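PDB 6MGD: capsular polysaccharide export system protein KpsC from Thermosulfurimonas dismutans, which transfers Kdo in beta(2,7) linkage as a GT-B-type glycosyltransferase, probably while building the conserved glycolipid that holds Gram-negative bacterial capsules. Local coordinates for residues 102-105 / 106-109; 126-129 / 130-134; 275-278 / 279-282; 29-32 / 33-37; 182-185 / 186-190. All blocks are in the same frame, centred on the assembly; numbering follows the deposited sequence.

Interaction 1 (102-105 / 106-109); sequences KPSY and LEEI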
loop_
_atom_site.group_PDB
_atom_site.type_symbol
_atom_site.label_atom_id
_atom_site.label_comp_id
_atom_site.label_asym_id
_atom_site.label_seq_id
_atom_site.Cartn_x
_atom_site.Cartn_y
_atom_site.Cartn_z
ATOM N N LYS A 102 -11.198 -3.474 9.478
ATOM C CA LYS A 102 -10.913 -2.978 10.812
ATOM C C LYS A 102 -10.177 -1.653 10.703
ATOM O O LYS A 102 -9.591 -1.343 9.658
ATOM C CB LYS A 102 -10.074 -3.990 11.609
ATOM C CG LYS A 102 -10.872 -5.181 12.106
ATOM C CD LYS A 102 -10.097 -5.976 13.144
ATOM C CE LYS A 102 -11.023 -6.873 13.954
ATOM N NZ LYS A 102 -12.051 -6.083 14.692
ATOM N N PRO A 103 -10.209 -0.834 11.753
ATOM C CA PRO A 103 -9.502 0.450 11.705
ATOM C C PRO A 103 -7.997 0.268 11.580
ATOM O O PRO A 103 -7.429 -0.739 12.008
ATOM C CB PRO A 103 -9.876 1.110 13.037
ATOM C CG PRO A 103 -11.168 0.473 13.422
ATOM C CD PRO A 103 -11.072 -0.944 12.943
ATOM N N SER A 104 -7.353 1.263 10.975
ATOM C CA SER A 104 -5.906 1.302 10.834
ATOM C C SER A 104 -5.387 2.627 11.373
ATOM O O SER A 104 -6.122 3.612 11.463
ATOM C CB SER A 104 -5.470 1.128 9.372
ATOM O OG SER A 104 -5.782 2.281 8.604
ATOM N N TYR A 105 -4.099 2.644 11.729
ATOM C CA TYR A 105 -3.498 3.877 12.226
ATOM C C TYR A 105 -3.373 4.926 11.128
ATOM O O TYR A 105 -3.442 6.127 11.413
ATOM C CB TYR A 105 -2.130 3.592 12.846
ATOM C CG TYR A 105 -1.502 4.803 13.500
ATOM C CD1 TYR A 105 -2.098 5.407 14.600
ATOM C CD2 TYR A 105 -0.314 5.339 13.021
ATOM C CE1 TYR A 105 -1.531 6.514 15.204
ATOM C CE2 TYR A 105 0.264 6.446 13.620
ATOM C CZ TYR A 105 -0.350 7.029 14.709
ATOM O OH TYR A 105 0.220 8.131 15.307
ATOM N N LEU A 106 -3.184 4.497 9.877
ATOM C CA LEU A 106 -3.205 5.441 8.764
ATOM C C LEU A 106 -4.570 6.109 8.651
ATOM O O LEU A 106 -4.665 7.319 8.413
ATOM C CB LEU A 106 -2.851 4.723 7.460
ATOM C CG LEU A 106 -2.090 5.457 6.347
ATOM C CD1 LEU A 106 -2.552 4.972 4.976
ATOM C CD2 LEU A 106 -2.185 6.980 6.449
ATOM N N GLU A 107 -5.639 5.333 8.831
ATOM C CA GLU A 107 -6.985 5.888 8.749
ATOM C C GLU A 107 -7.254 6.862 9.889
ATOM O O GLU A 107 -7.948 7.867 9.693
ATOM C CB GLU A 107 -8.008 4.751 8.746
ATOM C CG GLU A 107 -9.407 5.146 8.313
ATOM C CD GLU A 107 -10.348 3.955 8.243
ATOM O OE1 GLU A 107 -9.918 2.836 8.600
ATOM O OE2 GLU A 107 -11.513 4.134 7.830
ATOM N N GLU A 108 -6.707 6.592 11.078
ATOM C CA GLU A 108 -6.875 7.518 12.193
ATOM C C GLU A 108 -6.084 8.801 11.973
ATOM O O GLU A 108 -6.532 9.880 12.377
ATOM C CB GLU A 108 -6.455 6.854 13.506
ATOM C CG GLU A 108 -7.187 5.556 13.839
ATOM C CD GLU A 108 -8.698 5.705 13.840
ATOM O OE1 GLU A 108 -9.354 5.116 12.954
ATOM O OE2 GLU A 108 -9.230 6.412 14.721
ATOM N N ILE A 109 -4.910 8.705 11.345
ATOM C CA ILE A 109 -4.136 9.902 11.021
ATOM C C ILE A 109 -4.924 10.796 10.071
ATOM O O ILE A 109 -5.055 12.006 10.288
ATOM C CB ILE A 109 -2.771 9.516 10.426
ATOM C CG1 ILE A 109 -1.843 8.967 11.510
ATOM C CG2 ILE A 109 -2.131 10.710 9.730
ATOM C CD1 ILE A 109 -0.469 8.596 10.996
#
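Tyr105 lays its ring against Ile109 one helical turn further on, and Ser104, just ahead in the chain, caps the start of the helix. The Tyr105 CG stands anti to the backbone N (chi1 -175°), which carries the ring along the helix to the isoleucine. Ile109 CG1 sits over one face, displaced toward the rim, in a CH-pi contact 4.1 Å from the ring centroid, while Ile109 CD1 reaches Tyr105 CE2 at 3.5 Å. Replacing the tyrosine by an alanine would probably strip that cover from Ile109 CG1 and CD1 and open a gap beside the first helical turn. The buried Ser104 works with polar atoms: its OG accepts from Glu107 N at 3.1 Å, and its carbonyl O takes the Glu108 N-H at the same length, so two amides of the first turn are satisfied by one residue. Glu107 CB closes on Ser104 OG at 3.3 Å, and its extended chain runs back past Pro103 to a salt bridge with Arg279. Asp92 accepts from the Tyr105 N through OD2. A serine just ahead of the first helical residue, its hydroxyl bonded to the amide three positions on, is the classical N-cap, here starting helix 105-112 of the GT-B glycosyltransferase.

Interaction 2 (126-129 / 130-134); sequences VIEL and LRRYK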
loop_
_atom_site.group_PDB
_atom_site.type_symbol
_atom_site.label_atom_id
_atom_site.label_comp_id
_atom_site.label_asym_id
_atom_site.label_seq_id
_atom_site.Cartn_x
_atom_site.Cartn_y
_atom_site.Cartn_z
ATOM N N VAL A 126 7.012 16.493 -2.163
ATOM C CA VAL A 126 7.144 15.064 -2.434
ATOM C C VAL A 126 6.366 14.682 -3.687
ATOM O O VAL A 126 6.812 13.846 -4.481
ATOM C CB VAL A 126 6.691 14.246 -1.209
ATOM C CG1 VAL A 126 6.641 12.761 -1.541
ATOM C CG2 VAL A 126 7.625 14.495 -0.034
ATOM N N ILE A 127 5.194 15.290 -3.886
ATOM C CA ILE A 127 4.413 15.028 -5.092
ATOM C C ILE A 127 5.191 15.465 -6.327
ATOM O O ILE A 127 5.312 14.717 -7.305
ATOM C CB ILE A 127 3.043 15.726 -5.007
ATOM C CG1 ILE A 127 2.167 15.046 -3.951
ATOM C CG2 ILE A 127 2.351 15.723 -6.360
ATOM C CD1 ILE A 127 0.873 15.778 -3.665
ATOM N N GLU A 128 5.744 16.680 -6.292
ATOM C CA GLU A 128 6.533 17.168 -7.418
ATOM C C GLU A 128 7.774 16.311 -7.635
ATOM O O GLU A 128 8.150 16.025 -8.778
ATOM C CB GLU A 128 6.917 18.631 -7.191
ATOM C CG GLU A 128 6.488 19.561 -8.312
ATOM C CD GLU A 128 6.948 20.987 -8.095
ATOM O OE1 GLU A 128 6.321 21.705 -7.280
ATOM O OE2 GLU A 128 7.946 21.386 -8.733
ATOM N N LEU A 129 8.417 15.879 -6.545
ATOM C CA LEU A 129 9.603 15.035 -6.666
ATOM C C LEU A 129 9.276 13.710 -7.345
ATOM O O LEU A 129 10.028 13.246 -8.211
ATOM C CB LEU A 129 10.213 14.782 -5.287
ATOM C CG LEU A 129 11.350 15.685 -4.813
ATOM C CD1 LEU A 129 11.798 15.260 -3.426
ATOM C CD2 LEU A 129 12.512 15.639 -5.793
ATOM N N LEU A 130 8.159 13.083 -6.960
ATOM C CA LEU A 130 7.811 11.776 -7.509
ATOM C C LEU A 130 7.442 11.871 -8.983
ATOM O O LEU A 130 7.853 11.026 -9.789
ATOM C CB LEU A 130 6.664 11.160 -6.708
ATOM C CG LEU A 130 6.955 10.732 -5.266
ATOM C CD1 LEU A 130 5.699 10.168 -4.605
ATOM C CD2 LEU A 130 8.085 9.719 -5.225
ATOM N N ARG A 131 6.671 12.894 -9.357
ATOM C CA ARG A 131 6.260 13.044 -10.748
ATOM C C ARG A 131 7.456 13.218 -11.676
ATOM O O ARG A 131 7.391 12.832 -12.849
ATOM C CB ARG A 131 5.310 14.234 -10.889
ATOM C CG ARG A 131 3.969 14.056 -10.207
ATOM C CD ARG A 131 3.145 15.331 -10.291
ATOM N NE ARG A 131 1.808 15.153 -9.735
ATOM C CZ ARG A 131 0.914 16.127 -9.610
ATOM N NH1 ARG A 131 1.214 17.359 -10.000
ATOM N NH2 ARG A 131 -0.280 15.871 -9.093
ATOM N N ARG A 132 8.552 13.787 -11.172
ATOM C CA ARG A 132 9.713 14.070 -12.006
ATOM C C ARG A 132 10.697 12.912 -12.087
ATOM O O ARG A 132 11.325 12.720 -13.135
ATOM C CB ARG A 132 10.439 15.320 -11.502
ATOM C CG ARG A 132 9.626 16.590 -11.639
ATOM C CD ARG A 132 10.526 17.805 -11.643
ATOM N NE ARG A 132 9.767 19.047 -11.744
ATOM C CZ ARG A 132 10.295 20.218 -12.086
ATOM N NH1 ARG A 132 11.587 20.309 -12.373
ATOM N NH2 ARG A 132 9.528 21.297 -12.149
ATOM N N TYR A 133 10.862 12.140 -11.017
ATOM C CA TYR A 133 11.702 10.953 -11.094
ATOM C C TYR A 133 10.931 9.730 -11.581
ATOM O O TYR A 133 11.468 8.618 -11.532
ATOM C CB TYR A 133 12.393 10.715 -9.748
ATOM C CG TYR A 133 13.528 11.702 -9.593
ATOM C CD1 TYR A 133 13.352 12.900 -8.910
ATOM C CD2 TYR A 133 14.752 11.474 -10.210
ATOM C CE1 TYR A 133 14.380 13.819 -8.806
ATOM C CE2 TYR A 133 15.781 12.384 -10.112
ATOM C CZ TYR A 133 15.594 13.555 -9.408
ATOM O OH TYR A 133 16.624 14.464 -9.308
ATOM N N LYS A 134 9.674 9.933 -11.985
ATOM C CA LYS A 134 8.956 9.238 -13.069
ATOM C C LYS A 134 7.454 9.374 -12.853
ATOM O O LYS A 134 6.668 9.193 -13.786
ATOM C CB LYS A 134 9.306 7.754 -13.198
ATOM C CG LYS A 134 9.085 7.228 -14.611
ATOM C CD LYS A 134 10.250 7.597 -15.513
ATOM C CE LYS A 134 11.442 6.705 -15.220
ATOM N NZ LYS A 134 10.984 5.296 -15.073
#
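The C-terminal end of helix 117-132 is built from i to i+4 pairs, Val126 with Leu130, Ile127 with Arg131, Glu128 with Arg132 and Leu129 with Tyr133, each pair lying side by side and pointing the same way. Ile127 CG2 rests over one face of the Arg131 guanidinium, 3.5 Å from Arg131 NE. The arginine chain is extended from CG to NE, so its methylenes run past the Ile127 carbonyl before the flat group meets the methyl; Arg131 NE then donates to the carbonyl O of Ile252. Backbone bonds follow the alpha-helical pattern, with Leu130 N on Val126 O at 2.9 Å and Tyr133 N on Leu129 O at 3.1 Å. The buried side of this amphipathic helix packs on two others: Leu130 and Leu129 touch helix 311-322, Ile127 meets helix 286-296, and Val126 reaches both. Val126 CG1 approaches Leu130 CD1 at 4.1 Å. On the polar side, Glu128 OE2 and Arg132 NH2 form a long salt bridge of 3.8 Å, the oxygen lying well out of the guanidinium plane, so that charge alone links them; the firmer salt bridge of Glu128 runs from OE1 to Arg125. Tyr133, where helical backbone angles end, turns its ring edge to Leu129 O, with CD1 at 3.4 Å, and sets CE1 4.0 Å from Leu129 CD2.

Interaction 3 (275-278 / 279-282); sequences YPHP and RRNI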
loop_
_atom_site.group_PDB
_atom_site.type_symbol
_atom_site.label_atom_id
_atom_site.label_comp_id
_atom_site.label_asym_id
_atom_site.label_seq_id
_atom_site.Cartn_x
_atom_site.Cartn_y
_atom_site.Cartn_z
ATOM N N TYR A 275 -17.699 0.574 -5.102
ATOM C CA TYR A 275 -18.418 0.210 -3.890
ATOM C C TYR A 275 -18.044 1.167 -2.772
ATOM O O TYR A 275 -16.849 1.356 -2.506
ATOM C CB TYR A 275 -18.092 -1.224 -3.486
ATOM C CG TYR A 275 -18.238 -2.215 -4.620
ATOM C CD1 TYR A 275 -19.491 -2.565 -5.107
ATOM C CD2 TYR A 275 -17.123 -2.800 -5.203
ATOM C CE1 TYR A 275 -19.628 -3.468 -6.145
ATOM C CE2 TYR A 275 -17.250 -3.705 -6.242
ATOM C CZ TYR A 275 -18.504 -4.036 -6.708
ATOM O OH TYR A 275 -18.634 -4.935 -7.741
ATOM N N PRO A 276 -19.014 1.793 -2.108
ATOM C CA PRO A 276 -18.679 2.798 -1.093
ATOM C C PRO A 276 -17.985 2.171 0.104
ATOM O O PRO A 276 -18.266 1.034 0.490
ATOM C CB PRO A 276 -20.043 3.378 -0.696
ATOM C CG PRO A 276 -21.012 2.900 -1.746
ATOM C CD PRO A 276 -20.466 1.604 -2.245
ATOM N N HIS A 277 -17.068 2.931 0.696
ATOM C CA HIS A 277 -16.389 2.437 1.887
ATOM C C HIS A 277 -17.300 2.597 3.100
ATOM O O HIS A 277 -17.806 3.696 3.348
ATOM C CB HIS A 277 -15.072 3.168 2.122
ATOM C CG HIS A 277 -14.166 2.465 3.085
ATOM N ND1 HIS A 277 -14.386 2.459 4.445
ATOM C CD2 HIS A 277 -13.050 1.726 2.880
ATOM C CE1 HIS A 277 -13.438 1.754 5.039
ATOM N NE2 HIS A 277 -12.617 1.297 4.111
ATOM N N PRO A 278 -17.524 1.532 3.876
ATOM C CA PRO A 278 -18.506 1.601 4.971
ATOM C C PRO A 278 -18.081 2.470 6.142
ATOM O O PRO A 278 -18.892 2.673 7.055
ATOM C CB PRO A 278 -18.647 0.136 5.413
ATOM C CG PRO A 278 -18.023 -0.682 4.314
ATOM C CD PRO A 278 -16.969 0.180 3.709
ATOM N N ARG A 279 -16.851 2.986 6.158
ATOM C CA ARG A 279 -16.328 3.649 7.342
ATOM C C ARG A 279 -15.638 4.980 7.074
ATOM O O ARG A 279 -15.084 5.563 8.011
ATOM C CB ARG A 279 -15.340 2.726 8.072
ATOM C CG ARG A 279 -15.949 1.448 8.624
ATOM C CD ARG A 279 -14.885 0.546 9.234
ATOM N NE ARG A 279 -14.009 1.280 10.142
ATOM C CZ ARG A 279 -12.758 1.628 9.856
ATOM N NH1 ARG A 279 -12.036 2.303 10.738
ATOM N NH2 ARG A 279 -12.229 1.296 8.686
ATOM N N ARG A 280 -15.651 5.480 5.841
ATOM C CA ARG A 280 -14.924 6.694 5.490
ATOM C C ARG A 280 -15.894 7.733 4.943
ATOM O O ARG A 280 -16.585 7.481 3.951
ATOM C CB ARG A 280 -13.820 6.392 4.475
ATOM C CG ARG A 280 -12.754 5.449 5.012
ATOM C CD ARG A 280 -11.700 5.124 3.970
ATOM N NE ARG A 280 -10.910 3.955 4.351
ATOM C CZ ARG A 280 -10.011 3.368 3.567
ATOM N NH1 ARG A 280 -9.778 3.841 2.349
ATOM N NH2 ARG A 280 -9.344 2.306 3.999
ATOM N N ASN A 281 -15.938 8.899 5.594
ATOM C CA ASN A 281 -16.778 10.011 5.176
ATOM C C ASN A 281 -15.995 11.245 4.758
ATOM O O ASN A 281 -16.574 12.135 4.125
ATOM C CB ASN A 281 -17.737 10.418 6.307
ATOM C CG ASN A 281 -18.518 9.247 6.863
ATOM O OD1 ASN A 281 -17.990 8.448 7.637
ATOM N ND2 ASN A 281 -19.786 9.145 6.482
ATOM N N ILE A 282 -14.711 11.320 5.084
ATOM C CA ILE A 282 -13.934 12.545 4.934
ATOM C C ILE A 282 -13.504 12.713 3.485
ATOM O O ILE A 282 -13.131 11.746 2.808
ATOM C CB ILE A 282 -12.721 12.518 5.883
ATOM C CG1 ILE A 282 -13.160 12.097 7.290
ATOM C CG2 ILE A 282 -12.035 13.874 5.923
ATOM C CD1 ILE A 282 -14.213 13.003 7.907
#
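The imidazole of His277 carries the guanidinium of Arg280 flat on one face and receives the backbone amide of Arg279 at its edge. The two planar groups are stacked with centres 3.8 Å apart and planes at 22°, and Arg280 NE stands above the ring, 3.2 Å from His277 NE2. This nitrogen pair is no hydrogen bond: the meeting is face to face, and the N-H does not aim at the ring nitrogen. The arginine chain, extended from CG to NE, slides across the same face, with Arg280 CD 3.7 Å from the ring centroid in a CH-pi contact. At the edge, Arg279 N donates to His277 ND1 at 3.0 Å, with the donor 15° out of the ring plane. His277 CG lies anti to the backbone N (chi1 -164°), and this turns ND1 back toward the amide two residues on. Arg279 runs alongside the histidine, its guanidinium steeply inclined to the ring and its NH2 3.9 Å from His277 CE1. Swapping the histidine for an alanine would probably leave the Arg279 amide without its acceptor and the Arg280 guanidinium without the flat surface it lies on. Both arginines are held further out: Arg279 NH2 by a salt bridge to Glu107, and Arg280 NH1 by the carbonyl oxygens of Ala266 and Pro263. The result is a guanidinium stacked flat on an imidazole whose ND1 accepts the amide two residues on, at a bend in the loop that leads from strand 272-273 of the parallel sheet to helix 286-296.

Interaction 4 (29-32 / 33-37); sequences SSRQ and EVEDL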
loop_
_atom_site.group_PDB
_atom_site.type_symbol
_atom_site.label_atom_id
_atom_site.label_comp_id
_atom_site.label_asym_id
_atom_site.label_seq_id
_atom_site.Cartn_x
_atom_site.Cartn_y
_atom_site.Cartn_z
ATOM N N SER A 29 7.686 -18.154 18.282
ATOM C CA SER A 29 7.351 -19.033 17.169
ATOM C C SER A 29 5.958 -19.642 17.258
ATOM O O SER A 29 5.595 -20.437 16.385
ATOM C CB SER A 29 8.390 -20.156 17.055
ATOM O OG SER A 29 9.650 -19.643 16.657
ATOM N N SER A 30 5.168 -19.295 18.271
ATOM C CA SER A 30 3.832 -19.860 18.399
ATOM C C SER A 30 2.997 -18.981 19.317
ATOM O O SER A 30 3.525 -18.167 20.078
ATOM C CB SER A 30 3.876 -21.297 18.932
ATOM O OG SER A 30 4.485 -21.344 20.208
ATOM N N ARG A 31 1.677 -19.163 19.230
ATOM C CA ARG A 31 0.771 -18.404 20.087
ATOM C C ARG A 31 0.969 -18.745 21.558
ATOM O O ARG A 31 0.789 -17.880 22.422
ATOM C CB ARG A 31 -0.681 -18.653 19.673
ATOM C CG ARG A 31 -0.943 -20.035 19.096
ATOM C CD ARG A 31 -2.003 -20.799 19.881
ATOM N NE ARG A 31 -2.977 -19.918 20.523
ATOM C CZ ARG A 31 -3.104 -19.783 21.840
ATOM N NH1 ARG A 31 -4.015 -18.960 22.340
ATOM N NH2 ARG A 31 -2.324 -20.478 22.658
ATOM N N GLN A 32 1.340 -19.990 21.863
ATOM C CA GLN A 32 1.590 -20.359 23.254
ATOM C C GLN A 32 2.792 -19.611 23.815
ATOM O O GLN A 32 2.778 -19.187 24.975
ATOM C CB GLN A 32 1.788 -21.871 23.381
ATOM C CG GLN A 32 2.117 -22.583 22.078
ATOM C CD GLN A 32 0.879 -22.929 21.272
ATOM O OE1 GLN A 32 0.811 -22.663 20.072
ATOM N NE2 GLN A 32 -0.109 -23.527 21.933
ATOM N N GLU A 33 3.839 -19.432 23.004
ATOM C CA GLU A 33 5.001 -18.679 23.463
ATOM C C GLU A 33 4.653 -17.222 23.725
ATOM O O GLU A 33 5.210 -16.606 24.641
ATOM C CB GLU A 33 6.131 -18.785 22.441
ATOM C CG GLU A 33 6.656 -20.196 22.258
ATOM C CD GLU A 33 7.804 -20.274 21.275
ATOM O OE1 GLU A 33 8.458 -19.237 21.026
ATOM O OE2 GLU A 33 8.053 -21.378 20.746
ATOM N N VAL A 34 3.733 -16.657 22.942
ATOM C CA VAL A 34 3.285 -15.291 23.189
ATOM C C VAL A 34 2.525 -15.207 24.509
ATOM O O VAL A 34 2.734 -14.281 25.302
ATOM C CB VAL A 34 2.435 -14.790 22.006
ATOM C CG1 VAL A 34 1.976 -13.360 22.243
ATOM C CG2 VAL A 34 3.222 -14.892 20.708
ATOM N N GLU A 35 1.643 -16.175 24.773
ATOM C CA GLU A 35 0.874 -16.149 26.015
ATOM C C GLU A 35 1.765 -16.390 27.228
ATOM O O GLU A 35 1.586 -15.751 28.271
ATOM C CB GLU A 35 -0.253 -17.184 25.964
ATOM C CG GLU A 35 -1.181 -17.079 24.753
ATOM C CD GLU A 35 -2.234 -15.987 24.878
ATOM O OE1 GLU A 35 -1.914 -14.876 25.353
ATOM O OE2 GLU A 35 -3.395 -16.242 24.493
ATOM N N ASP A 36 2.728 -17.310 27.114
ATOM C CA ASP A 36 3.617 -17.590 28.237
ATOM C C ASP A 36 4.455 -16.371 28.595
ATOM O O ASP A 36 4.609 -16.037 29.776
ATOM C CB ASP A 36 4.525 -18.777 27.911
ATOM C CG ASP A 36 3.753 -20.052 27.649
ATOM O OD1 ASP A 36 2.673 -20.235 28.252
ATOM O OD2 ASP A 36 4.227 -20.871 26.834
ATOM N N LEU A 37 5.007 -15.692 27.586
ATOM C CA LEU A 37 5.865 -14.544 27.848
ATOM C C LEU A 37 5.079 -13.359 28.397
ATOM O O LEU A 37 5.619 -12.574 29.187
ATOM C CB LEU A 37 6.605 -14.146 26.570
ATOM C CG LEU A 37 7.585 -12.977 26.667
ATOM C CD1 LEU A 37 8.729 -13.311 27.617
ATOM C CD2 LEU A 37 8.108 -12.604 25.287
#
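Glu33 bends back over the start of helix 31-41, where Ser30 is the N-cap. Glu33 CB lies 3.6 Å from Ser30 O. The next carbon, Glu33 CG, is set anti to the carbonyl carbon (chi1 -64°) and comes up against Ser30 OG at 3.2 Å. From there the chain is extended, which carries CD back toward the residues ahead of the helix. At the tip, Glu33 OE1 accepts the Ser29 N-H at 3.0 Å in a nearly straight bond of 173°; the donor arrives from above the carboxylate plane, 65° out of it. The other oxygen, OE2, rests near Ser29 CB. The cap itself is a weak bond, Glu33 N to Ser30 OG at 3.4 Å, while Ser30 O takes the Val34 N-H in the regular helical way. A carboxylate at the amino end of a helix is likely to be favoured by the helix dipole. Val34 turns into the protein and touches strands 4-7, 24-28 and 44-49, so this turn lies against the N-terminal mixed sheet, with Arg31 and Glu35 further round beside the loop at Phe60 and Asn61. These two side chains pass at a slant, with the guanidinium and carboxylate planes steeply inclined to each other, and their salt bridge joins Arg31 NH1 to Glu35 OE2 at 3.5 Å.

Interaction 5 (182-185 / 186-190); sequences LKSV and REHNP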
loop_
_atom_site.group_PDB
_atom_site.type_symbol
_atom_site.label_atom_id
_atom_site.label_comp_id
_atom_site.label_asym_id
_atom_site.label_seq_id
_atom_site.Cartn_x
_atom_site.Cartn_y
_atom_site.Cartn_z
ATOM N N LEU A 182 -11.647 -7.227 -14.564
ATOM C CA LEU A 182 -11.740 -6.884 -15.979
ATOM C C LEU A 182 -13.176 -6.977 -16.475
ATOM O O LEU A 182 -13.607 -6.165 -17.303
ATOM C CB LEU A 182 -10.825 -7.792 -16.799
ATOM C CG LEU A 182 -9.334 -7.472 -16.696
ATOM C CD1 LEU A 182 -8.511 -8.477 -17.487
ATOM C CD2 LEU A 182 -9.074 -6.058 -17.187
ATOM N N LYS A 183 -13.930 -7.960 -15.980
ATOM C CA LYS A 183 -15.353 -8.032 -16.294
ATOM C C LYS A 183 -16.075 -6.780 -15.814
ATOM O O LYS A 183 -16.734 -6.088 -16.595
ATOM C CB LYS A 183 -15.969 -9.282 -15.665
ATOM C CG LYS A 183 -15.864 -10.531 -16.519
ATOM C CD LYS A 183 -16.467 -11.735 -15.809
ATOM C CE LYS A 183 -17.857 -11.425 -15.269
ATOM N NZ LYS A 183 -18.791 -10.982 -16.342
ATOM N N SER A 184 -15.936 -6.462 -14.523
ATOM C CA SER A 184 -16.616 -5.301 -13.962
ATOM C C SER A 184 -16.166 -4.001 -14.620
ATOM O O SER A 184 -16.969 -3.071 -14.758
ATOM C CB SER A 184 -16.383 -5.237 -12.455
ATOM O OG SER A 184 -17.012 -4.098 -11.896
ATOM N N VAL A 185 -14.895 -3.913 -15.025
ATOM C CA VAL A 185 -14.417 -2.703 -15.691
ATOM C C VAL A 185 -15.127 -2.514 -17.024
ATOM O O VAL A 185 -15.540 -1.400 -17.372
ATOM C CB VAL A 185 -12.887 -2.752 -15.869
ATOM C CG1 VAL A 185 -12.426 -1.643 -16.806
ATOM C CG2 VAL A 185 -12.187 -2.619 -14.527
ATOM N N ARG A 186 -15.292 -3.596 -17.787
ATOM C CA ARG A 186 -15.935 -3.476 -19.089
ATOM C C ARG A 186 -17.423 -3.177 -18.952
ATOM O O ARG A 186 -17.977 -2.402 -19.741
ATOM C CB ARG A 186 -15.716 -4.743 -19.915
ATOM C CG ARG A 186 -16.473 -4.738 -21.234
ATOM C CD ARG A 186 -15.605 -5.167 -22.408
ATOM N NE ARG A 186 -14.484 -4.258 -22.647
ATOM C CZ ARG A 186 -14.574 -3.119 -23.326
ATOM N NH1 ARG A 186 -15.739 -2.734 -23.829
ATOM N NH2 ARG A 186 -13.503 -2.359 -23.503
ATOM N N GLU A 187 -18.089 -3.772 -17.958
ATOM C CA GLU A 187 -19.522 -3.534 -17.796
ATOM C C GLU A 187 -19.807 -2.062 -17.526
ATOM O O GLU A 187 -20.798 -1.513 -18.021
ATOM C CB GLU A 187 -20.091 -4.399 -16.669
ATOM C CG GLU A 187 -19.732 -5.884 -16.722
ATOM C CD GLU A 187 -20.478 -6.668 -17.791
ATOM O OE1 GLU A 187 -20.607 -6.180 -18.934
ATOM O OE2 GLU A 187 -20.933 -7.791 -17.483
ATOM N N HIS A 188 -18.945 -1.404 -16.748
ATOM C CA HIS A 188 -19.129 0.012 -16.462
ATOM C C HIS A 188 -18.630 0.911 -17.587
ATOM O O HIS A 188 -19.012 2.085 -17.634
ATOM C CB HIS A 188 -18.424 0.383 -15.153
ATOM C CG HIS A 188 -19.060 -0.209 -13.934
ATOM N ND1 HIS A 188 -18.771 -1.479 -13.482
ATOM C CD2 HIS A 188 -19.977 0.294 -13.072
ATOM C CE1 HIS A 188 -19.479 -1.732 -12.395
ATOM N NE2 HIS A 188 -20.219 -0.671 -12.125
ATOM N N ASN A 189 -17.799 0.392 -18.491
ATOM C CA ASN A 189 -17.236 1.180 -19.591
ATOM C C ASN A 189 -17.321 0.371 -20.878
ATOM O O ASN A 189 -16.350 -0.268 -21.300
ATOM C CB ASN A 189 -15.793 1.592 -19.286
ATOM C CG ASN A 189 -15.653 2.240 -17.923
ATOM O OD1 ASN A 189 -15.922 3.430 -17.758
ATOM N ND2 ASN A 189 -15.230 1.459 -16.937
ATOM N N PRO A 190 -18.483 0.383 -21.538
ATOM C CA PRO A 190 -18.677 -0.515 -22.689
ATOM C C PRO A 190 -17.838 -0.164 -23.908
ATOM O O PRO A 190 -17.460 -1.072 -24.657
ATOM C CB PRO A 190 -20.179 -0.379 -22.989
ATOM C CG PRO A 190 -20.781 0.183 -21.734
ATOM C CD PRO A 190 -19.728 1.066 -21.151
#
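His188 turns its imidazole back along helix 178-188 so that the ring edge faces the Ser184 carbonyl. Its CG is anti to the carbonyl carbon (chi1 -69°), and His188 ND1 donates to Ser184 O at 2.7 Å, the acceptor lying in the ring plane and the bond almost straight at 174°. The backbone His188 N reaches the same oxygen at 3.3 Å from the opposite face of the carbonyl plane. Asn189, the first residue to leave helical backbone angles, slants across Val185: its ND2 meets Val185 O at 2.9 Å in the carbonyl plane, on a lone pair, while Asn189 N adds a weak bond to that oxygen. Lys183 and Glu187 lie side by side with NZ and OE2 4.0 Å apart, opposite charges too distant for a salt bridge. Behind this polar end, Val185 packs on strands 155-159, 193-197 and 238-241, and Arg186 NE is bonded to Phe219 O. The last turn of the helix thus has two carbonyls each gripped by a side chain as well as a backbone N-H, and the ND1 bond implies that this nitrogen carries a proton and fixes the rotation of the His188 ring.

In the fold
Every contact is local, joining neighbouring segments of a continuous run, so the five follow in series without nesting or crossing. From the N terminus, interaction 4 starts helix 31-41 on the mixed sheet, interaction 1 begins helix 105-112, and interaction 2 ends helix 117-132, the next helix in the chain. Interaction 5 closes helix 178-188 on the parallel sheet, and interaction 3 shapes the loop after its edge strand 272-273. Interactions 1 and 3 touch directly: Glu107 OE1 bridges Arg279 NH2 at 2.8 Å, tying helix 105-112 to that loop. Interactions 4 and 5 lie far apart, their centres about 48 Å from each other.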